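Local coordinates for uncharacterized protein (Bacillus thuringiensis serovar kurstaki, PDB 4XE7) that probably assembles, as an actin-like ParM, into nucleotide-dependent cytoskeletal filaments that segregate plasmid DNA, here without bound nucleotide, at residues P310-E313 / K314-D318; E68-E71 / L72-V75; D269-L272 / K273-E277; N235-A239 / G240-N244. All blocks are in the same frame, centred on the assembly; numbering follows the deposited sequence.

Contact 1. Residues P310-E313 / K314-D318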
loop_
_atom_site.group_PDB
_atom_site.type_symbol
_atom_site.label_atom_id
_atom_site.label_comp_id
_atom_site.label_asym_id
_atom_site.label_seq_id
_atom_site.Cartn_x
_atom_site.Cartn_y
_atom_site.Cartn_z
ATOM N N PRO A 310 5.571 16.712 -4.099
ATOM C CA PRO A 310 5.971 17.250 -5.406
ATOM C C PRO A 310 7.467 17.548 -5.504
ATOM O O PRO A 310 8.085 17.241 -6.520
ATOM C CB PRO A 310 5.145 18.544 -5.520
ATOM C CG PRO A 310 3.908 18.246 -4.721
ATOM C CD PRO A 310 4.424 17.455 -3.538
ATOM N N GLU A 311 8.053 18.094 -4.448
ATOM C CA GLU A 311 9.481 18.392 -4.480
ATOM C C GLU A 311 10.362 17.124 -4.479
ATOM O O GLU A 311 11.299 17.011 -5.278
ATOM C CB GLU A 311 9.845 19.304 -3.310
ATOM C CG GLU A 311 9.354 20.745 -3.475
ATOM C CD GLU A 311 9.859 21.435 -4.758
ATOM O OE1 GLU A 311 11.092 21.604 -4.942
ATOM O OE2 GLU A 311 9.010 21.831 -5.585
ATOM N N VAL A 312 10.063 16.171 -3.605
ATOM C CA VAL A 312 10.820 14.920 -3.559
ATOM C C VAL A 312 10.787 14.171 -4.908
ATOM O O VAL A 312 11.781 13.568 -5.314
ATOM C CB VAL A 312 10.294 13.988 -2.409
ATOM C CG1 VAL A 312 10.958 12.611 -2.446
ATOM C CG2 VAL A 312 10.528 14.638 -1.057
ATOM N N GLU A 313 9.662 14.227 -5.611
ATOM C CA GLU A 313 9.573 13.592 -6.928
ATOM C C GLU A 313 10.604 14.180 -7.870
ATOM O O GLU A 313 11.278 13.455 -8.603
ATOM C CB GLU A 313 8.174 13.764 -7.530
ATOM C CG GLU A 313 7.098 12.895 -6.914
ATOM C CD GLU A 313 5.753 13.071 -7.601
ATOM O OE1 GLU A 313 5.719 13.671 -8.700
ATOM O OE2 GLU A 313 4.730 12.606 -7.048
ATOM N N LYS A 314 10.721 15.507 -7.841
ATOM C CA LYS A 314 11.698 16.215 -8.656
ATOM C C LYS A 314 13.111 15.853 -8.248
ATOM O O LYS A 314 13.989 15.742 -9.094
ATOM C CB LYS A 314 11.513 17.725 -8.539
ATOM C CG LYS A 314 10.149 18.249 -8.942
ATOM C CD LYS A 314 10.163 19.755 -8.801
ATOM C CE LYS A 314 8.808 20.368 -8.898
ATOM N NZ LYS A 314 8.902 21.812 -8.541
ATOM N N MET A 315 13.330 15.689 -6.947
ATOM C CA MET A 315 14.646 15.293 -6.445
ATOM C C MET A 315 14.984 13.883 -6.935
ATOM O O MET A 315 16.096 13.619 -7.358
ATOM C CB MET A 315 14.700 15.342 -4.903
ATOM C CG MET A 315 14.438 16.703 -4.256
ATOM S SD MET A 315 14.884 16.767 -2.484
ATOM C CE MET A 315 16.643 16.989 -2.573
ATOM N N ILE A 316 14.010 12.979 -6.871
ATOM C CA ILE A 316 14.225 11.596 -7.297
ATOM C C ILE A 316 14.532 11.505 -8.800
ATOM O O ILE A 316 15.328 10.668 -9.228
ATOM C CB ILE A 316 13.014 10.724 -6.945
ATOM C CG1 ILE A 316 12.905 10.601 -5.420
ATOM C CG2 ILE A 316 13.114 9.344 -7.598
ATOM C CD1 ILE A 316 11.656 9.847 -4.930
ATOM N N GLU A 317 13.927 12.389 -9.591
ATOM C CA GLU A 317 14.192 12.446 -11.030
ATOM C C GLU A 317 15.574 13.003 -11.378
ATOM O O GLU A 317 16.110 12.744 -12.459
ATOM C CB GLU A 317 13.127 13.300 -11.729
ATOM C CG GLU A 317 11.774 12.647 -11.807
ATOM C CD GLU A 317 11.786 11.394 -12.657
ATOM O OE1 GLU A 317 12.104 11.497 -13.862
ATOM O OE2 GLU A 317 11.482 10.306 -12.119
ATOM N N ASP A 318 16.153 13.773 -10.469
ATOM C CA ASP A 318 17.279 14.618 -10.837
ATOM C C ASP A 318 18.093 14.974 -9.616
ATOM O O ASP A 318 17.718 15.877 -8.859
ATOM C CB ASP A 318 16.763 15.886 -11.534
ATOM C CG ASP A 318 17.870 16.770 -12.075
ATOM O OD1 ASP A 318 19.069 16.541 -11.795
ATOM O OD2 ASP A 318 17.519 17.734 -12.780
HETATM O O HOH W 1 10.133 11.157 -9.529
#
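The carboxylate of Glu311 is held through both oxygens. Lys314 NZ reaches OE2 at 3.0 Å on its syn side, standing 28° out of the carboxylate plane, while OE1 is hydrogen-bonded to Tyr321 OH and Thr324 N. This fixes the rotation of the buried carboxylate and probably offsets its charge. The Glu311 chain bends about its CB-CG bond (chi2 -57°), turning the acid toward Lys314, whose extended chain runs across it; on the way Lys314 CG passes 3.3 Å from Pro310 O. That carbonyl receives only a weak bond from Lys314 N, whereas Met315 N to Glu311 O, at 2.9 Å, and Ile316 N to Val312 O, at 2.8 Å, are firm. Proline has no N-H to give, and the helix is kinked at Pro310. Along another flank Val312 CG1 meets Ile316 CD1 at 3.8 Å, and both side chains rest with Met315 on Tyr378 of helix 378-381. Near the end of the helix a water donates to Glu313 O, which also accepts Glu317 N, and to Glu317 OE2. This is the closing part of the amphipathic helix 300-317: an i to i+3 salt bridge beside an apolar i to i+4 pair.

Contact 2. Residues E68-E71 / L72-V75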
loop_
_atom_site.group_PDB
_atom_site.type_symbol
_atom_site.label_atom_id
_atom_site.label_comp_id
_atom_site.label_asym_id
_atom_site.label_seq_id
_atom_site.Cartn_x
_atom_site.Cartn_y
_atom_site.Cartn_z
ATOM N N GLU A 68 -11.919 6.624 -7.261
ATOM C CA GLU A 68 -13.268 6.962 -6.851
ATOM C C GLU A 68 -14.117 5.712 -6.870
ATOM O O GLU A 68 -15.131 5.639 -6.172
ATOM C CB GLU A 68 -13.878 8.045 -7.754
ATOM C CG GLU A 68 -13.191 9.400 -7.627
ATOM C CD GLU A 68 -13.789 10.461 -8.537
ATOM O OE1 GLU A 68 -13.818 10.242 -9.767
ATOM O OE2 GLU A 68 -14.216 11.521 -8.023
ATOM N N ASP A 69 -13.696 4.704 -7.633
ATOM C CA ASP A 69 -14.545 3.532 -7.779
ATOM C C ASP A 69 -14.549 2.621 -6.552
ATOM O O ASP A 69 -15.314 1.659 -6.512
ATOM C CB ASP A 69 -14.162 2.736 -9.030
ATOM C CG ASP A 69 -12.709 2.266 -9.025
ATOM O OD1 ASP A 69 -11.939 2.625 -8.109
ATOM O OD2 ASP A 69 -12.341 1.545 -9.971
ATOM N N ILE A 70 -13.725 2.914 -5.548
ATOM C CA ILE A 70 -13.771 2.111 -4.328
ATOM C C ILE A 70 -14.338 2.886 -3.143
ATOM O O ILE A 70 -14.422 2.352 -2.033
ATOM C CB ILE A 70 -12.398 1.573 -3.944
ATOM C CG1 ILE A 70 -11.442 2.727 -3.648
ATOM C CG2 ILE A 70 -11.865 0.665 -5.048
ATOM C CD1 ILE A 70 -10.181 2.310 -2.966
ATOM N N GLU A 71 -14.745 4.131 -3.389
ATOM C CA GLU A 71 -15.380 4.969 -2.367
ATOM C C GLU A 71 -16.746 4.413 -1.962
ATOM O O GLU A 71 -17.188 4.556 -0.819
ATOM C CB GLU A 71 -15.537 6.413 -2.873
ATOM C CG GLU A 71 -14.210 7.117 -3.150
ATOM C CD GLU A 71 -14.377 8.527 -3.716
ATOM O OE1 GLU A 71 -15.528 9.012 -3.815
ATOM O OE2 GLU A 71 -13.347 9.146 -4.066
ATOM N N LEU A 72 -17.409 3.764 -2.905
ATOM C CA LEU A 72 -18.727 3.225 -2.631
ATOM C C LEU A 72 -18.815 1.778 -3.090
ATOM O O LEU A 72 -19.142 1.504 -4.245
ATOM C CB LEU A 72 -19.794 4.082 -3.313
ATOM C CG LEU A 72 -21.180 4.136 -2.677
ATOM C CD1 LEU A 72 -22.029 5.168 -3.419
ATOM C CD2 LEU A 72 -21.862 2.779 -2.689
ATOM N N LEU A 73 -18.529 0.855 -2.180
ATOM C CA LEU A 73 -18.593 -0.561 -2.506
ATOM C C LEU A 73 -19.740 -1.229 -1.771
ATOM O O LEU A 73 -19.697 -1.421 -0.552
ATOM C CB LEU A 73 -17.266 -1.266 -2.177
ATOM C CG LEU A 73 -16.080 -0.766 -2.997
ATOM C CD1 LEU A 73 -14.785 -1.300 -2.442
ATOM C CD2 LEU A 73 -16.236 -1.135 -4.478
ATOM N N HIS A 74 -20.765 -1.577 -2.537
ATOM C CA HIS A 74 -21.952 -2.231 -2.013
ATOM C C HIS A 74 -22.192 -3.429 -2.907
ATOM O O HIS A 74 -22.692 -3.282 -4.017
ATOM C CB HIS A 74 -23.144 -1.272 -1.998
ATOM C CG HIS A 74 -24.437 -1.909 -1.596
ATOM N ND1 HIS A 74 -25.661 -1.315 -1.837
ATOM C CD2 HIS A 74 -24.705 -3.082 -0.975
ATOM C CE1 HIS A 74 -26.623 -2.096 -1.380
ATOM N NE2 HIS A 74 -26.072 -3.175 -0.855
ATOM N N VAL A 75 -21.792 -4.608 -2.445
ATOM C CA VAL A 75 -21.725 -5.760 -3.340
ATOM C C VAL A 75 -22.453 -6.988 -2.835
ATOM O O VAL A 75 -22.673 -7.158 -1.631
ATOM C CB VAL A 75 -20.258 -6.146 -3.621
ATOM C CG1 VAL A 75 -19.549 -4.993 -4.304
ATOM C CG2 VAL A 75 -19.543 -6.511 -2.317
HETATM O O HOH W 2 -17.362 4.465 -5.935
HETATM O O HOH W 3 -16.287 1.534 -0.042
#
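Between Ile70 and Leu73 the chain passes from a 3-10 turn into a strand. Residues 68-70 form the turn, closed by Glu71 N to Glu68 O at 3.2 Å, and Leu72 already has extended backbone angles. Two waters fill in as the backbone straightens: one joins Glu68 O to Leu72 N, the other lies 2.8 Å from Ile70 O and accepts from Leu73 N at 3.2 Å. The side chain of Leu73 folds back against the turn. Its CG lies beside the backbone N (chi1 -64°), which brings CD1 to 4.0 Å from Ile70 CB and CD2 to 3.6 Å from Asp69 O. One methyl therefore packs on the base of the isoleucine, with Leu73 CD1 also 3.7 Å from Ile70 O, while the other sits by the preceding carbonyl. Ile70 rests on Val136 and Leu73 on Thr132, both of helix 123-140, and the pair also touches Phe36 and Ile38 of strand 33-45. Asp69 turns to Arg140 and Tyr184, with a salt bridge to the former. Leu73 itself already pairs with Val93 of strand 90-93, and Val75 pairs with Trp91. The arrangement is a loop-to-strand entry into the eight-stranded mixed sheet, with helix 123-140 covering one face, consistent with an actin-like domain.

Contact 3. Residues D269-L272 / K273-E277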
loop_
_atom_site.group_PDB
_atom_site.type_symbol
_atom_site.label_atom_id
_atom_site.label_comp_id
_atom_site.label_asym_id
_atom_site.label_seq_id
_atom_site.Cartn_x
_atom_site.Cartn_y
_atom_site.Cartn_z
ATOM N N ASP A 269 5.766 17.161 12.979
ATOM C CA ASP A 269 5.068 18.035 13.919
ATOM C C ASP A 269 5.900 19.261 14.212
ATOM O O ASP A 269 5.372 20.384 14.249
ATOM C CB ASP A 269 4.726 17.316 15.220
ATOM C CG ASP A 269 3.717 16.196 15.010
ATOM O OD1 ASP A 269 3.035 16.220 13.968
ATOM O OD2 ASP A 269 3.604 15.311 15.877
ATOM N N GLU A 270 7.199 19.052 14.397
ATOM C CA GLU A 270 8.101 20.156 14.698
ATOM C C GLU A 270 8.191 21.115 13.524
ATOM O O GLU A 270 8.192 22.347 13.712
ATOM C CB GLU A 270 9.488 19.635 15.063
ATOM C CG GLU A 270 10.449 20.712 15.503
ATOM C CD GLU A 270 11.731 20.141 16.081
ATOM O OE1 GLU A 270 12.021 18.947 15.836
ATOM O OE2 GLU A 270 12.442 20.887 16.787
ATOM N N ILE A 271 8.275 20.558 12.315
ATOM C CA ILE A 271 8.254 21.376 11.098
ATOM C C ILE A 271 6.966 22.207 11.010
ATOM O O ILE A 271 7.007 23.410 10.742
ATOM C CB ILE A 271 8.394 20.506 9.825
ATOM C CG1 ILE A 271 9.843 20.044 9.664
ATOM C CG2 ILE A 271 7.970 21.277 8.569
ATOM C CD1 ILE A 271 9.986 18.849 8.750
ATOM N N LEU A 272 5.822 21.570 11.231
ATOM C CA LEU A 272 4.545 22.290 11.145
ATOM C C LEU A 272 4.511 23.444 12.130
ATOM O O LEU A 272 4.042 24.541 11.795
ATOM C CB LEU A 272 3.369 21.330 11.382
ATOM C CG LEU A 272 3.295 20.369 10.186
ATOM C CD1 LEU A 272 2.299 19.274 10.423
ATOM C CD2 LEU A 272 2.950 21.125 8.916
ATOM N N LYS A 273 5.023 23.210 13.337
ATOM C CA LYS A 273 5.076 24.271 14.343
ATOM C C LYS A 273 5.930 25.452 13.902
ATOM O O LYS A 273 5.512 26.619 14.031
ATOM C CB LYS A 273 5.614 23.741 15.678
ATOM C CG LYS A 273 6.107 24.873 16.586
ATOM C CD LYS A 273 6.368 24.398 18.013
ATOM C CE LYS A 273 7.851 24.289 18.304
ATOM N NZ LYS A 273 8.484 23.198 17.513
ATOM N N ASN A 274 7.138 25.151 13.412
ATOM C CA ASN A 274 8.055 26.170 12.897
ATOM C C ASN A 274 7.508 26.904 11.681
ATOM O O ASN A 274 7.786 28.091 11.496
ATOM C CB ASN A 274 9.415 25.554 12.528
ATOM C CG ASN A 274 10.181 25.079 13.737
ATOM O OD1 ASN A 274 10.029 25.633 14.821
ATOM N ND2 ASN A 274 11.000 24.045 13.565
ATOM N N ILE A 275 6.762 26.196 10.829
ATOM C CA ILE A 275 6.138 26.842 9.671
ATOM C C ILE A 275 5.135 27.916 10.115
ATOM O O ILE A 275 5.115 29.035 9.584
ATOM C CB ILE A 275 5.440 25.812 8.741
ATOM C CG1 ILE A 275 6.506 25.071 7.926
ATOM C CG2 ILE A 275 4.435 26.511 7.793
ATOM C CD1 ILE A 275 5.978 24.044 6.981
ATOM N N LYS A 276 4.306 27.578 11.094
ATOM C CA LYS A 276 3.377 28.559 11.626
ATOM C C LYS A 276 4.131 29.733 12.248
ATOM O O LYS A 276 3.787 30.899 12.032
ATOM C CB LYS A 276 2.452 27.943 12.660
ATOM C CG LYS A 276 1.629 29.028 13.335
ATOM C CD LYS A 276 0.341 28.545 13.932
ATOM C CE LYS A 276 -0.361 29.725 14.608
ATOM N NZ LYS A 276 -1.662 29.320 15.170
ATOM N N GLU A 277 5.164 29.411 13.016
ATOM C CA GLU A 277 5.940 30.426 13.703
ATOM C C GLU A 277 6.475 31.439 12.697
ATOM O O GLU A 277 6.483 32.647 12.947
ATOM C CB GLU A 277 7.073 29.758 14.487
ATOM C CG GLU A 277 7.940 30.690 15.307
ATOM C CD GLU A 277 8.974 29.933 16.138
ATOM O OE1 GLU A 277 8.896 28.684 16.199
ATOM O OE2 GLU A 277 9.860 30.591 16.725
HETATM O O HOH W 4 13.102 22.988 15.334
#
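A water is gripped between Glu270 and Asn274: it donates to Glu270 OE2 at 2.6 Å and accepts from Asn274 ND2 at 2.9 Å, bridging two side chains one helical turn apart. They lie side by side and point the same way, with carboxylate and amide planes 43° apart. Glu270 reaches this place extended, its CG anti to the backbone N (chi1 -175°), and Asn274 ND2 comes to 3.9 Å from Glu270 CG. Lys273 approaches the same glutamate from another side: its chain bends at the last two torsions and NZ comes to 3.8 Å from Glu270 CG. Lys273 NZ stays 4.6 Å from Glu270 OE2, so the opposite charges are near each other without forming a salt bridge; Lys273 also touches a crystal neighbour, which may influence its bent shape. On the buried flank Ile271 CG2 meets Ile275 CD1 at 3.8 Å, and both isoleucines pack against Phe303 of helix 300-317 and Ile339 of helix 337-362. The backbone ladder runs evenly through all this, its shortest rung being Ile275 N to Ile271 O at 2.8 Å. Asp269 forms a salt bridge with Arg300 and Lys276 NZ donates to Glu292 O and Glu294 O, which ties the helix to the start of helix 300-317 and to the loop before it. This is an amphipathic alpha-helix, with i to i+4 polar and apolar pairs on different flanks, packed against two neighbouring helices.

Contact 4. Residues N235-A239 / G240-N244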
loop_
_atom_site.group_PDB
_atom_site.type_symbol
_atom_site.label_atom_id
_atom_site.label_comp_id
_atom_site.label_asym_id
_atom_site.label_seq_id
_atom_site.Cartn_x
_atom_site.Cartn_y
_atom_site.Cartn_z
ATOM N N ASN A 235 14.474 -2.325 5.848
ATOM C CA ASN A 235 14.045 -1.398 6.869
ATOM C C ASN A 235 12.856 -0.582 6.370
ATOM O O ASN A 235 12.979 0.219 5.444
ATOM C CB ASN A 235 15.213 -0.505 7.273
ATOM C CG ASN A 235 16.423 -1.307 7.708
ATOM O OD1 ASN A 235 16.557 -1.662 8.882
ATOM N ND2 ASN A 235 17.313 -1.611 6.754
ATOM N N ASP A 236 11.699 -0.822 6.980
ATOM C CA ASP A 236 10.459 -0.154 6.610
ATOM C C ASP A 236 10.267 1.092 7.484
ATOM O O ASP A 236 9.936 0.972 8.675
ATOM C CB ASP A 236 9.276 -1.126 6.770
ATOM C CG ASP A 236 7.986 -0.616 6.122
ATOM O OD1 ASP A 236 7.022 -1.405 6.043
ATOM O OD2 ASP A 236 7.930 0.560 5.688
ATOM N N LEU A 237 10.473 2.273 6.895
ATOM C CA LEU A 237 10.417 3.540 7.645
ATOM C C LEU A 237 9.018 4.166 7.583
ATOM O O LEU A 237 8.603 4.672 6.531
ATOM C CB LEU A 237 11.460 4.531 7.099
ATOM C CG LEU A 237 12.817 3.891 6.834
ATOM C CD1 LEU A 237 13.839 4.918 6.372
ATOM C CD2 LEU A 237 13.287 3.180 8.102
ATOM N N GLY A 238 8.292 4.123 8.697
ATOM C CA GLY A 238 6.908 4.571 8.720
ATOM C C GLY A 238 6.670 5.865 9.489
ATOM O O GLY A 238 7.614 6.528 9.912
ATOM N N ALA A 239 5.401 6.204 9.703
ATOM C CA ALA A 239 5.045 7.474 10.336
ATOM C C ALA A 239 5.325 7.456 11.841
ATOM O O ALA A 239 5.813 8.445 12.401
ATOM C CB ALA A 239 3.570 7.807 10.070
ATOM N N GLY A 240 5.030 6.331 12.483
ATOM C CA GLY A 240 5.169 6.219 13.930
ATOM C C GLY A 240 6.208 5.203 14.362
ATOM O O GLY A 240 6.630 5.178 15.508
ATOM N N THR A 241 6.632 4.351 13.433
ATOM C CA THR A 241 7.563 3.283 13.757
ATOM C C THR A 241 8.500 3.013 12.597
ATOM O O THR A 241 8.205 3.357 11.450
ATOM C CB THR A 241 6.847 1.933 14.073
ATOM O OG1 THR A 241 6.077 1.535 12.930
ATOM C CG2 THR A 241 5.938 2.037 15.292
ATOM N N SER A 242 9.604 2.345 12.909
ATOM C CA SER A 242 10.481 1.785 11.894
ATOM C C SER A 242 10.608 0.288 12.136
ATOM O O SER A 242 10.792 -0.149 13.280
ATOM C CB SER A 242 11.859 2.458 11.921
ATOM O OG SER A 242 11.770 3.816 11.527
ATOM N N ASP A 243 10.498 -0.499 11.067
ATOM C CA ASP A 243 10.630 -1.956 11.173
ATOM C C ASP A 243 11.951 -2.452 10.550
ATOM O O ASP A 243 12.163 -2.329 9.338
ATOM C CB ASP A 243 9.420 -2.619 10.504
ATOM C CG ASP A 243 9.394 -4.124 10.687
ATOM O OD1 ASP A 243 9.007 -4.585 11.784
ATOM O OD2 ASP A 243 9.744 -4.842 9.722
ATOM N N ASN A 244 12.855 -2.966 11.373
ATOM C CA ASN A 244 14.136 -3.438 10.843
ATOM C C ASN A 244 14.118 -4.955 10.699
ATOM O O ASN A 244 14.313 -5.669 11.669
ATOM C CB ASN A 244 15.290 -2.997 11.739
ATOM C CG ASN A 244 15.230 -1.518 12.069
ATOM O OD1 ASN A 244 14.810 -1.119 13.160
ATOM N ND2 ASN A 244 15.617 -0.691 11.106
HETATM O O HOH W 5 7.094 0.839 9.762
#
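Asp243 pairs with Asp236 through two backbone bonds, Asp236 N to Asp243 O at 2.8 Å and Asp243 N to Asp236 O at 2.9 Å, making them the hydrogen-bonded pair of the hairpin. Their CB atoms sit 4.0 Å apart on one face of the sheet, and the carboxylates then diverge: Asp236 OD1 and Asp243 OD2 remain 5.7 Å apart, a spacing that probably eases the like charges. Asp236 O takes a second bond, from a water that also donates to Thr241 O. On the other face Asn235 and Asn244 meet across the non-hydrogen-bonded pair. Asn244 ND2 gives an almost straight bond (177°) to Asn235 OD1 at 2.6 Å; the acceptor lies in the amide plane of Asn244, although the two amides are turned 60° apart. Asn235 ND2 goes instead to Ile368 O, tying the amide to strand 366-370, the neighbour on the other side of strand 232-237. The stretch Asp-Leu-Gly-Ala-Gly-Thr-Ser-Asp matches the glycine-rich phosphate-binding hairpin of the actin superfamily, which probably faces the phosphates when nucleotide is present; here the site is without one. Ala239 and Gly240 form the tip of the turn, and the bend is closed by Gly238 N to Thr241 O at 2.9 Å. Beside it Leu237 CD2 packs over Ser242 OG, while that hydroxyl hydrogen-bonds Leu262 O and Gln351 NE2.

From the N terminus the order is contact 2, contact 4, contact 3, contact 1; all four are local and in series, with none nested or crossing. Contact 2 leads the chain into the eight-stranded sheet. Contact 4, on the opposite side of the chain's centre from it, closes the hairpin in the five-stranded sheet. Contacts 3 and 4 come within about 8 Å at their nearest atoms, and both lean on helix 337-362, contact 3 through Ile339 and contact 4 through Tyr347 and Gln351. Contact 1 occupies the later turns of helix 300-317, whose first turns carry Arg300 and Phe303, partners of contact 3; their centres are about 23 Å apart.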